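RPA0582 (Rhodopseudomonas palustris, PDB 3HHL) is of unknown function but is an alpha-beta-barrel protein of the DUF1330 family, and may act as a dimer. Local coordinates at the interface of chains A and B. Sequence-based numbering; all coordinates share one arbitrary frame. Chains: chain A, RPA0582; chain B, RPA0582.

Contact 1: the interface of chains A and B. Residues chain A 126-129; chain B 74-75, 77-78, 87, 90.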
ATOM      1  N   LEU A 126       3.684   4.796  -5.905  1.00 32.83           N
ATOM      2  CA  LEU A 126       4.587   3.698  -6.250  1.00 33.14           C
ATOM      3  C   LEU A 126       5.656   3.735  -5.208  1.00 33.31           C
ATOM      4  O   LEU A 126       6.515   4.615  -5.227  1.00 33.69           O
ATOM      5  CB  LEU A 126       5.176   3.881  -7.654  1.00 33.64           C
ATOM      6  CG  LEU A 126       6.038   2.750  -8.224  1.00 34.27           C
ATOM      7  CD1 LEU A 126       5.232   1.542  -8.321  1.00 34.64           C
ATOM      8  CD2 LEU A 126       6.589   3.110  -9.588  1.00 32.97           C
ATOM      9  N   ILE A 127       5.577   2.781  -4.285  1.00 33.47           N
ATOM     10  CA  ILE A 127       6.414   2.743  -3.100  1.00 32.96           C
ATOM     11  C   ILE A 127       7.432   1.648  -3.257  1.00 33.26           C
ATOM     12  O   ILE A 127       7.065   0.512  -3.506  1.00 32.89           O
ATOM     13  CB  ILE A 127       5.571   2.436  -1.870  1.00 33.30           C
ATOM     14  CG1 ILE A 127       4.346   3.398  -1.855  1.00 32.63           C
ATOM     15  CG2 ILE A 127       6.460   2.509  -0.622  1.00 29.20           C
ATOM     16  CD1 ILE A 127       3.456   3.315  -0.612  1.00 31.97           C
ATOM     17  N   ARG A 128       8.706   1.992  -3.118  1.00 33.40           N
ATOM     18  CA  ARG A 128       9.747   1.006  -3.259  1.00 34.06           C
ATOM     19  C   ARG A 128      10.028   0.428  -1.899  1.00 34.16           C
ATOM     20  O   ARG A 128      10.292   1.198  -0.994  1.00 35.08           O
ATOM     21  CB  ARG A 128      11.006   1.628  -3.801  1.00 34.06           C
ATOM     22  CG  ARG A 128      12.193   0.725  -3.669  1.00 33.81           C
ATOM     23  CD  ARG A 128      13.464   1.453  -4.026  1.00 34.02           C
ATOM     24  NE  ARG A 128      14.652   0.743  -3.593  1.00 33.16           N
ATOM     25  CZ  ARG A 128      15.866   0.909  -4.087  1.00 33.20           C
ATOM     26  NH1 ARG A 128      16.093   1.748  -5.057  1.00 34.74           N
ATOM     27  NH2 ARG A 128      16.882   0.223  -3.590  1.00 37.65           N
ATOM     28  N   LEU A 129       9.998  -0.906  -1.762  1.00 33.47           N
ATOM     29  CA  LEU A 129      10.349  -1.528  -0.502  1.00 32.95           C
ATOM     30  C   LEU A 129      11.390  -2.629  -0.637  1.00 33.00           C
ATOM     31  O   LEU A 129      11.512  -3.244  -1.667  1.00 32.27           O
ATOM     32  CB  LEU A 129       9.112  -2.070   0.159  1.00 33.04           C
ATOM     33  CG  LEU A 129       7.945  -1.071   0.269  1.00 32.28           C
ATOM     34  CD1 LEU A 129       6.861  -1.406  -0.794  1.00 26.26           C
ATOM     35  CD2 LEU A 129       7.371  -1.050   1.664  1.00 28.24           C
TER
ATOM     36  N   GLN B  74      10.449  -3.051   4.067  1.00 32.74           N
ATOM     37  CA  GLN B  74      11.079  -1.841   4.588  1.00 32.20           C
ATOM     38  C   GLN B  74      10.939  -0.723   3.569  1.00 31.40           C
ATOM     39  O   GLN B  74      11.303  -0.872   2.447  1.00 32.26           O
ATOM     40  CB  GLN B  74      12.530  -2.114   4.889  1.00 32.26           C
ATOM     41  CG  GLN B  74      13.360  -0.921   5.372  1.00 34.92           C
ATOM     42  CD  GLN B  74      14.852  -1.355   5.561  1.00 41.73           C
ATOM     43  OE1 GLN B  74      15.117  -2.376   6.204  1.00 48.68           O
ATOM     44  NE2 GLN B  74      15.801  -0.633   4.948  1.00 43.88           N
ATOM     45  N   PHE B  75      10.406   0.410   3.963  1.00 30.73           N
ATOM     46  CA  PHE B  75      10.212   1.512   3.037  1.00 29.91           C
ATOM     47  C   PHE B  75      11.537   2.030   2.561  1.00 29.71           C
ATOM     48  O   PHE B  75      12.389   2.301   3.387  1.00 30.34           O
ATOM     49  CB  PHE B  75       9.469   2.612   3.753  1.00 29.47           C
ATOM     50  CG  PHE B  75       9.246   3.822   2.945  1.00 30.82           C
ATOM     51  CD1 PHE B  75       8.097   3.967   2.212  1.00 32.00           C
ATOM     52  CD2 PHE B  75      10.155   4.864   2.952  1.00 32.21           C
ATOM     53  CE1 PHE B  75       7.852   5.134   1.482  1.00 31.80           C
ATOM     54  CE2 PHE B  75       9.912   6.031   2.195  1.00 32.46           C
ATOM     55  CZ  PHE B  75       8.762   6.151   1.465  1.00 31.17           C
ATOM     56  N   LEU B  77      11.613   4.245  -0.798  1.00 28.94           N
ATOM     57  CA  LEU B  77      11.419   5.440  -1.608  1.00 28.48           C
ATOM     58  C   LEU B  77       9.992   5.586  -2.074  1.00 29.80           C
ATOM     59  O   LEU B  77       9.341   4.593  -2.464  1.00 30.56           O
ATOM     60  CB  LEU B  77      12.299   5.399  -2.847  1.00 27.50           C
ATOM     61  CG  LEU B  77      12.557   6.726  -3.560  1.00 25.00           C
ATOM     62  CD1 LEU B  77      13.514   7.521  -2.729  1.00 19.68           C
ATOM     63  CD2 LEU B  77      13.112   6.534  -4.988  1.00 21.22           C
HETATM   64  N   MSE B  78       9.505   6.830  -2.049  1.00 30.77           N
HETATM   65  CA  MSE B  78       8.244   7.161  -2.713  1.00 30.64           C
HETATM   66  C   MSE B  78       8.642   7.556  -4.139  1.00 30.16           C
HETATM   67  O   MSE B  78       8.962   8.705  -4.389  1.00 29.64           O
HETATM   68  CB  MSE B  78       7.519   8.298  -1.998  1.00 30.91           C
HETATM   69  CG  MSE B  78       6.217   8.709  -2.660  1.00 31.47           C
HETATM   70 SE   MSE B  78       4.861   7.339  -2.394  1.00 35.02          SE
HETATM   71  CE  MSE B  78       4.923   7.131  -0.475  1.00 32.42           C
ATOM     72  N   TRP B  87       6.517   6.079   5.098  1.00 41.66           N
ATOM     73  CA  TRP B  87       5.912   5.153   6.009  1.00 39.90           C
ATOM     74  C   TRP B  87       7.011   4.412   6.713  1.00 39.48           C
ATOM     75  O   TRP B  87       8.060   4.157   6.124  1.00 39.51           O
ATOM     76  CB  TRP B  87       5.041   4.214   5.222  1.00 39.28           C
ATOM     77  CG  TRP B  87       4.005   4.929   4.444  1.00 36.59           C
ATOM     78  CD1 TRP B  87       3.927   5.023   3.102  1.00 35.76           C
ATOM     79  CD2 TRP B  87       2.887   5.644   4.957  1.00 35.09           C
ATOM     80  NE1 TRP B  87       2.816   5.742   2.729  1.00 35.23           N
ATOM     81  CE2 TRP B  87       2.155   6.128   3.853  1.00 34.41           C
ATOM     82  CE3 TRP B  87       2.417   5.906   6.241  1.00 34.91           C
ATOM     83  CZ2 TRP B  87       1.014   6.886   3.993  1.00 33.00           C
ATOM     84  CZ3 TRP B  87       1.265   6.651   6.381  1.00 34.10           C
ATOM     85  CH2 TRP B  87       0.580   7.142   5.267  1.00 32.90           C
ATOM     86  N   VAL B  90       5.210  -1.030   6.774  1.00 33.32           N
ATOM     87  CA  VAL B  90       4.362  -1.364   5.648  1.00 32.49           C
ATOM     88  C   VAL B  90       4.219  -2.868   5.622  1.00 32.12           C
ATOM     89  O   VAL B  90       5.208  -3.567   5.494  1.00 32.49           O
ATOM     90  CB  VAL B  90       4.961  -0.859   4.307  1.00 32.26           C
ATOM     91  CG1 VAL B  90       4.012  -1.119   3.118  1.00 31.64           C
ATOM     92  CG2 VAL B  90       5.237   0.598   4.397  1.00 31.33           C
TER

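Contact 2: the interface of chains A and B. Residues chain A 74-79; chain B 27, 126-128.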
ATOM      1  N   GLN A  74      -8.047  -6.777  -4.687  1.00 31.29           N
ATOM      2  CA  GLN A  74      -9.169  -5.924  -5.069  1.00 30.87           C
ATOM      3  C   GLN A  74      -9.558  -5.032  -3.907  1.00 30.01           C
ATOM      4  O   GLN A  74      -9.933  -5.510  -2.875  1.00 31.62           O
ATOM      5  CB  GLN A  74     -10.342  -6.774  -5.519  1.00 30.80           C
ATOM      6  CG  GLN A  74     -11.630  -6.051  -5.822  1.00 33.46           C
ATOM      7  CD  GLN A  74     -12.785  -7.077  -6.094  1.00 40.46           C
ATOM      8  OE1 GLN A  74     -12.637  -7.955  -6.962  1.00 45.05           O
ATOM      9  NE2 GLN A  74     -13.898  -6.994  -5.332  1.00 41.30           N
ATOM     10  N   PHE A  75      -9.515  -3.726  -4.109  1.00 29.27           N
ATOM     11  CA  PHE A  75      -9.823  -2.755  -3.088  1.00 28.08           C
ATOM     12  C   PHE A  75     -11.228  -2.936  -2.651  1.00 28.64           C
ATOM     13  O   PHE A  75     -12.091  -3.051  -3.489  1.00 29.64           O
ATOM     14  CB  PHE A  75      -9.632  -1.374  -3.660  1.00 27.27           C
ATOM     15  CG  PHE A  75      -9.957  -0.285  -2.730  1.00 27.54           C
ATOM     16  CD1 PHE A  75      -8.995   0.253  -1.918  1.00 26.86           C
ATOM     17  CD2 PHE A  75     -11.241   0.245  -2.677  1.00 28.65           C
ATOM     18  CE1 PHE A  75      -9.298   1.315  -1.043  1.00 28.08           C
ATOM     19  CE2 PHE A  75     -11.543   1.292  -1.793  1.00 28.34           C
ATOM     20  CZ  PHE A  75     -10.562   1.821  -0.974  1.00 26.85           C
ATOM     21  N   GLU A  76     -11.461  -2.987  -1.335  1.00 29.27           N
ATOM     22  CA  GLU A  76     -12.812  -3.093  -0.759  1.00 28.71           C
ATOM     23  C   GLU A  76     -13.186  -1.944   0.186  1.00 28.44           C
ATOM     24  O   GLU A  76     -14.340  -1.576   0.274  1.00 29.75           O
ATOM     25  CB  GLU A  76     -12.947  -4.446  -0.019  1.00 29.29           C
ATOM     26  CG  GLU A  76     -12.996  -5.672  -0.935  1.00 28.99           C
ATOM     27  CD  GLU A  76     -13.170  -7.014  -0.213  1.00 28.58           C
ATOM     28  OE1 GLU A  76     -12.515  -7.230   0.835  1.00 28.32           O
ATOM     29  OE2 GLU A  76     -13.928  -7.887  -0.738  1.00 27.46           O
ATOM     30  N   LEU A  77     -12.246  -1.408   0.944  1.00 28.36           N
ATOM     31  CA  LEU A  77     -12.560  -0.351   1.917  1.00 27.93           C
ATOM     32  C   LEU A  77     -11.322   0.361   2.400  1.00 28.78           C
ATOM     33  O   LEU A  77     -10.297  -0.293   2.691  1.00 28.94           O
ATOM     34  CB  LEU A  77     -13.234  -0.924   3.149  1.00 27.13           C
ATOM     35  CG  LEU A  77     -14.022   0.066   3.989  1.00 25.33           C
ATOM     36  CD1 LEU A  77     -15.271   0.394   3.224  1.00 21.35           C
ATOM     37  CD2 LEU A  77     -14.354  -0.505   5.379  1.00 23.46           C
HETATM   38  N   MSE A  78     -11.397   1.698   2.481  1.00 29.53           N
HETATM   39  CA  MSE A  78     -10.386   2.469   3.234  1.00 29.72           C
HETATM   40  C   MSE A  78     -10.839   2.487   4.697  1.00 29.59           C
HETATM   41  O   MSE A  78     -11.639   3.321   5.076  1.00 30.11           O
HETATM   42  CB  MSE A  78     -10.221   3.878   2.676  1.00 29.58           C
HETATM   43  CG  MSE A  78      -9.217   4.730   3.432  1.00 30.79           C
HETATM   44 SE   MSE A  78      -7.363   4.129   3.126  1.00 36.38          SE
HETATM   45  CE  MSE A  78      -7.314   4.271   1.199  1.00 32.13           C
ATOM     46  N   LEU A  79     -10.383   1.521   5.492  1.00 29.80           N
ATOM     47  CA  LEU A  79     -10.878   1.364   6.855  1.00 30.35           C
ATOM     48  C   LEU A  79     -10.282   2.457   7.741  1.00 31.19           C
ATOM     49  O   LEU A  79     -10.999   3.046   8.548  1.00 31.72           O
ATOM     50  CB  LEU A  79     -10.554  -0.031   7.413  1.00 30.18           C
ATOM     51  CG  LEU A  79     -11.072  -0.293   8.833  1.00 29.24           C
ATOM     52  CD1 LEU A  79     -12.527   0.038   8.862  1.00 28.47           C
ATOM     53  CD2 LEU A  79     -10.848  -1.709   9.298  1.00 24.25           C
TER
HETATM   54  N   MSE B  27      -5.242  -6.983   4.800  1.00 32.71           N
HETATM   55  CA  MSE B  27      -5.225  -5.680   5.373  1.00 32.92           C
HETATM   56  C   MSE B  27      -3.841  -5.077   5.115  1.00 32.81           C
HETATM   57  O   MSE B  27      -2.838  -5.453   5.751  1.00 31.89           O
HETATM   58  CB  MSE B  27      -5.483  -5.795   6.859  1.00 32.81           C
HETATM   59  CG  MSE B  27      -6.792  -6.453   7.202  1.00 35.15           C
HETATM   60 SE   MSE B  27      -8.352  -5.627   6.393  1.00 41.35          SE
HETATM   61  CE  MSE B  27      -8.533  -4.118   7.586  1.00 34.48           C
ATOM     62  N   LEU B 126      -5.161   2.006   6.440  1.00 32.93           N
ATOM     63  CA  LEU B 126      -5.486   0.591   6.583  1.00 33.13           C
ATOM     64  C   LEU B 126      -6.455   0.270   5.482  1.00 32.90           C
ATOM     65  O   LEU B 126      -7.592   0.687   5.515  1.00 32.91           O
ATOM     66  CB  LEU B 126      -6.090   0.287   7.958  1.00 33.72           C
ATOM     67  CG  LEU B 126      -6.372  -1.175   8.326  1.00 34.01           C
ATOM     68  CD1 LEU B 126      -5.131  -1.967   8.267  1.00 34.45           C
ATOM     69  CD2 LEU B 126      -6.979  -1.244   9.742  1.00 32.66           C
ATOM     70  N   ILE B 127      -5.973  -0.456   4.490  1.00 33.14           N
ATOM     71  CA  ILE B 127      -6.725  -0.703   3.273  1.00 33.24           C
ATOM     72  C   ILE B 127      -7.187  -2.139   3.256  1.00 33.57           C
ATOM     73  O   ILE B 127      -6.372  -3.057   3.401  1.00 33.83           O
ATOM     74  CB  ILE B 127      -5.858  -0.435   2.039  1.00 33.52           C
ATOM     75  CG1 ILE B 127      -5.235   0.985   2.150  1.00 34.06           C
ATOM     76  CG2 ILE B 127      -6.673  -0.607   0.772  1.00 30.01           C
ATOM     77  CD1 ILE B 127      -4.338   1.376   0.986  1.00 33.73           C
ATOM     78  N   ARG B 128      -8.488  -2.334   3.081  1.00 33.63           N
ATOM     79  CA  ARG B 128      -9.033  -3.661   3.062  1.00 34.11           C
ATOM     80  C   ARG B 128      -9.071  -4.150   1.634  1.00 34.65           C
ATOM     81  O   ARG B 128      -9.650  -3.468   0.790  1.00 34.26           O
ATOM     82  CB  ARG B 128     -10.429  -3.689   3.618  1.00 34.17           C
ATOM     83  CG  ARG B 128     -11.028  -5.102   3.620  1.00 34.81           C
ATOM     84  CD  ARG B 128     -12.509  -5.049   3.950  1.00 35.61           C
ATOM     85  NE  ARG B 128     -13.240  -6.144   3.369  1.00 34.68           N
ATOM     86  CZ  ARG B 128     -14.403  -6.595   3.793  1.00 33.70           C
ATOM     87  NH1 ARG B 128     -15.002  -6.047   4.826  1.00 35.60           N
ATOM     88  NH2 ARG B 128     -14.968  -7.616   3.167  1.00 35.74           N
TER

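Contact 1: the interface of chains A and B
A:Ile127 meets chain B with all of its branches. Its CG2 methyl approaches the CD1-CE1 side of the B:Phe75 ring from obliquely off the ring plane, 3.6 Å from B:Phe75 CD1, and the two side chains cross at about a right angle. The other branch passes the bent chain of selenomethionine B:Met78, with CG1 4.0 Å from the selenium SE, and at its tip A:Ile127 CD1 lies 4.1 Å from B:Trp87 CD1, on the five-membered ring. The isoleucine torsion serves both: CG2 is anti to the backbone N and CG1 lies beside that N (chi1 -50°), which splits the branches between phenylalanine and selenomethionine. Two residues on, A:Leu129 sends its CD2 methyl across B:Val90, 3.6 Å from CB and almost as near both valine methyls.

Backbone pairing sets these side chains in register. The amide N of A:Arg128 donates to the carbonyl O of B:Leu77 at 2.8 Å; the return bond, from B:Leu77 N to A:Arg128 O, is weak. In the second shell, the backbone N of B:Trp87 sits over the centre of one B:Phe75 ring face and that of B:Leu77 toward the rim of the other, so chain B itself brackets the ring. The site joins strand 124-128 of chain A to strand 77-78 of chain B as an antiparallel bridge with an apolar flank, and probably helps hold the two copies together.

Contact 2: the interface of chains A and B
B:Ile127 is the middle of the apolar part, set between A:Phe75 and selenomethionine A:Met78. Its CG2 methyl lies by the CD1-CE1 side of the A:Phe75 ring, 3.7 Å from each of these two carbons, while CG1 reaches the selenium SE of A:Met78 at 3.9 Å. The selenomethionine chain bends at chi2 (71°) and chi3 (57°), which brings its CE methyl back toward the isoleucine as well. A second apolar cluster forms around A:Leu79: its CD2 methyl meets the CE tip of selenomethionine B:Met27 at 3.8 Å and CD2 of B:Leu126, the two leucines lying side by side and pointing the same way.

Between and beyond these groups runs an antiparallel backbone ladder. A:Leu79 N donates to B:Leu126 O, and B:Arg128 N donates to A:Leu77 O at 2.8 Å. The carbonyl O of B:Arg128 is gripped by the amide N of A:Glu76, also at 2.8 Å, with an additional weak bond from A:Leu77 N. Strand 71-78 has a bulge-like irregularity at A:Glu76, which turns two successive N-H groups to one acceptor.

At the polar rim the arginine side chain turns to A:Glu76. Extended from CG to NE, it runs past the glutamate CB before NE bonds to the carboxylate OE1 at 2.9 Å. This salt bridge lies at the guanidinium edge, close to its plane, but meets OE1 from above the carboxylate; the two flat groups are turned 74° apart, and NH2 adds a weak bond to the same oxygen. The paired charges may stabilise each other in their ionised forms. The site joins strand 71-78 of chain A to strand 124-131 of chain B through backbone, apolar and ionic contacts together, and probably contributes to pairing of the two copies.

Contact 1 and contact 2, whose C-alpha centres are about 18 Å apart, are near-symmetric counterparts: A:Ile127 and A:Arg128 pair with B:Met78 and B:Leu77 in contact 1, and B:Ile127 and B:Arg128 with A:Met78 and A:Leu77 in contact 2. The same apolar triad recurs with the chains interchanged, A:Ile127 on B:Phe75 and B:Met78, then B:Ile127 on A:Phe75 and A:Met78. Each copy thus offers one strand and receives another, a reciprocal pairing, as in a dimer with approximate twofold symmetry. That arrangement makes a biological dimer plausible, although the structure alone does not show that RPA0582 pairs this way in solution.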